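Local coordinates for type II restriction enzyme MspI (Moraxella sp., PDB 1YFI), which recognises the double-stranded DNA sequence 5'-CCGG-3' and cuts each strand after the first cytosine, leaving terminal 5'-phosphates, at a contact of chain A with DNA. Coordinates in Å, arbitrary orientation; residue numbers count along the deposited sequence, not the author numbering.

A contact of chain A with DNA. Residues 27, 119-122, 126-127. With nucleotides of chain B.
His120, at the end of strand 111-121, grips the phosphate of DG6 twice and illustrates how DNA phosphates can be met by backbone N-H, imidazole and hydroxyl donors. Its backbone N and its ring ND1 both donate to OP1, each at 2.7 Å. CG lies between the backbone N and the carbonyl carbon (chi1 83°), swinging the imidazole back towards the oxygen its own amide holds. The ring binds by its edge instead of stacking, with OP1 tilted 20° from its plane; Ser27 OG lies in plane at another edge.

One step along, Ser122 repeats the double grip: its N and OG both donate to OP1 of DG7, at 2.6 and 2.8 Å. With chi1 at 174°, Ser121 points OG away from its own amide and onto the other oxygen, OP2, at 2.7 Å. Lys119, the probable catalytic lysine of a variant PD-(D/E)XK motif, runs its aliphatic chain past OP2 of DG6; its bent end leaves NZ 4.1 Å from that oxygen, where its charge may act on the phosphate through space.

Between the two phosphates, Val126 CG2 packs on C5' of DG6 at 3.6 Å. Ser127 OG reaches the Hoogsteen edge in the major groove, donating to N7 of DG6 at 2.7 Å and more weakly to O6. The N7 bond recognises a purine, and the weak O6 contact may add a preference for guanine. The site thus anchors consecutive phosphates while reading a base probably within CCGG, which may help align the strand for cleavage.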
loop_
_atom_site.group_PDB
_atom_site.type_symbol
_atom_site.label_atom_id
_atom_site.label_comp_id
_atom_site.label_asym_id
_atom_site.label_seq_id
_atom_site.Cartn_x
_atom_site.Cartn_y
_atom_site.Cartn_z
ATOM N N SER A 27 -12.014 10.142 -7.965
ATOM C CA SER A 27 -11.129 9.211 -7.278
ATOM C C SER A 27 -9.886 8.912 -8.104
ATOM O O SER A 27 -8.802 8.717 -7.557
ATOM C CB SER A 27 -11.854 7.914 -6.962
ATOM O OG SER A 27 -11.061 7.110 -6.109
ATOM N N LYS A 119 -1.642 5.218 -2.044
ATOM C CA LYS A 119 -3.085 5.175 -2.182
ATOM C C LYS A 119 -3.692 6.375 -1.452
ATOM O O LYS A 119 -3.004 7.064 -0.696
ATOM C CB LYS A 119 -3.649 3.894 -1.574
ATOM C CG LYS A 119 -3.143 2.599 -2.169
ATOM C CD LYS A 119 -3.862 1.420 -1.514
ATOM C CE LYS A 119 -3.460 0.080 -2.109
ATOM N NZ LYS A 119 -3.757 -0.009 -3.568
ATOM N N HIS A 120 -4.969 6.637 -1.709
ATOM C CA HIS A 120 -5.684 7.698 -1.028
ATOM C C HIS A 120 -6.999 7.045 -0.611
ATOM O O HIS A 120 -7.512 6.158 -1.295
ATOM C CB HIS A 120 -5.948 8.886 -1.946
ATOM C CG HIS A 120 -7.158 8.727 -2.814
ATOM N ND1 HIS A 120 -7.245 7.774 -3.806
ATOM C CD2 HIS A 120 -8.340 9.385 -2.818
ATOM C CE1 HIS A 120 -8.432 7.850 -4.381
ATOM N NE2 HIS A 120 -9.114 8.819 -3.800
ATOM N N SER A 121 -7.541 7.467 0.522
ATOM C CA SER A 121 -8.777 6.885 1.010
ATOM C C SER A 121 -9.358 7.661 2.170
ATOM O O SER A 121 -8.639 8.273 2.956
ATOM C CB SER A 121 -8.544 5.445 1.455
ATOM O OG SER A 121 -9.721 4.932 2.056
ATOM N N SER A 122 -10.674 7.620 2.279
ATOM C CA SER A 122 -11.355 8.313 3.348
ATOM C C SER A 122 -11.487 7.371 4.532
ATOM O O SER A 122 -11.956 7.753 5.590
ATOM C CB SER A 122 -12.738 8.747 2.882
ATOM O OG SER A 122 -13.542 7.618 2.578
ATOM N N VAL A 126 -8.310 0.103 3.002
ATOM C CA VAL A 126 -8.732 0.216 1.621
ATOM C C VAL A 126 -8.291 -1.060 0.900
ATOM O O VAL A 126 -7.524 -1.856 1.457
ATOM C CB VAL A 126 -8.079 1.451 0.969
ATOM C CG1 VAL A 126 -6.599 1.192 0.753
ATOM C CG2 VAL A 126 -8.761 1.777 -0.344
ATOM N N SER A 127 -8.776 -1.269 -0.322
ATOM C CA SER A 127 -8.402 -2.453 -1.085
ATOM C C SER A 127 -6.907 -2.407 -1.363
ATOM O O SER A 127 -6.387 -1.366 -1.748
ATOM C CB SER A 127 -9.167 -2.494 -2.411
ATOM O OG SER A 127 -10.572 -2.547 -2.190
ATOM P P DG B 6 -6.853 4.320 -4.278
ATOM O OP1 DG B 6 -5.935 5.463 -3.993
ATOM O OP2 DG B 6 -6.591 2.992 -3.658
ATOM O "O5'" DG B 6 -8.353 4.753 -3.944
ATOM C "C5'" DG B 6 -9.226 3.900 -3.208
ATOM C "C4'" DG B 6 -10.661 4.290 -3.470
ATOM O "O4'" DG B 6 -11.148 3.416 -4.518
ATOM C "C3'" DG B 6 -11.579 4.060 -2.278
ATOM O "O3'" DG B 6 -12.019 5.248 -1.674
ATOM C "C2'" DG B 6 -12.799 3.355 -2.832
ATOM C "C1'" DG B 6 -12.453 2.931 -4.244
ATOM N N9 DG B 6 -12.387 1.478 -4.169
ATOM C C8 DG B 6 -11.269 0.707 -3.994
ATOM N N7 DG B 6 -11.548 -0.544 -3.750
ATOM C C5 DG B 6 -12.932 -0.607 -3.819
ATOM C C6 DG B 6 -13.815 -1.700 -3.618
ATOM O O6 DG B 6 -13.541 -2.871 -3.334
ATOM N N1 DG B 6 -15.142 -1.319 -3.769
ATOM C C2 DG B 6 -15.567 -0.054 -4.072
ATOM N N2 DG B 6 -16.887 0.113 -4.170
ATOM N N3 DG B 6 -14.757 0.970 -4.264
ATOM C C4 DG B 6 -13.462 0.623 -4.118
ATOM P P DG B 7 -12.415 5.209 -0.127
ATOM O OP1 DG B 7 -12.177 6.583 0.398
ATOM O OP2 DG B 7 -11.735 4.043 0.503
ATOM O "O5'" DG B 7 -13.971 4.876 -0.159
ATOM C "C5'" DG B 7 -14.821 5.445 -1.158
ATOM C "C4'" DG B 7 -16.234 4.939 -0.991
ATOM O "O4'" DG B 7 -16.379 3.590 -1.509
ATOM C "C3'" DG B 7 -16.674 4.883 0.471
ATOM O "O3'" DG B 7 -18.022 5.313 0.594
ATOM C "C2'" DG B 7 -16.578 3.410 0.816
ATOM C "C1'" DG B 7 -16.914 2.743 -0.503
ATOM N N9 DG B 7 -16.289 1.429 -0.622
ATOM C C8 DG B 7 -14.950 1.148 -0.714
ATOM N N7 DG B 7 -14.693 -0.131 -0.711
ATOM C C5 DG B 7 -15.940 -0.729 -0.636
ATOM C C6 DG B 7 -16.296 -2.093 -0.589
ATOM O O6 DG B 7 -15.555 -3.079 -0.606
ATOM N N1 DG B 7 -17.673 -2.261 -0.514
ATOM C C2 DG B 7 -18.591 -1.239 -0.483
ATOM N N2 DG B 7 -19.890 -1.589 -0.405
ATOM N N3 DG B 7 -18.267 0.038 -0.525
ATOM C C4 DG B 7 -16.935 0.218 -0.599
#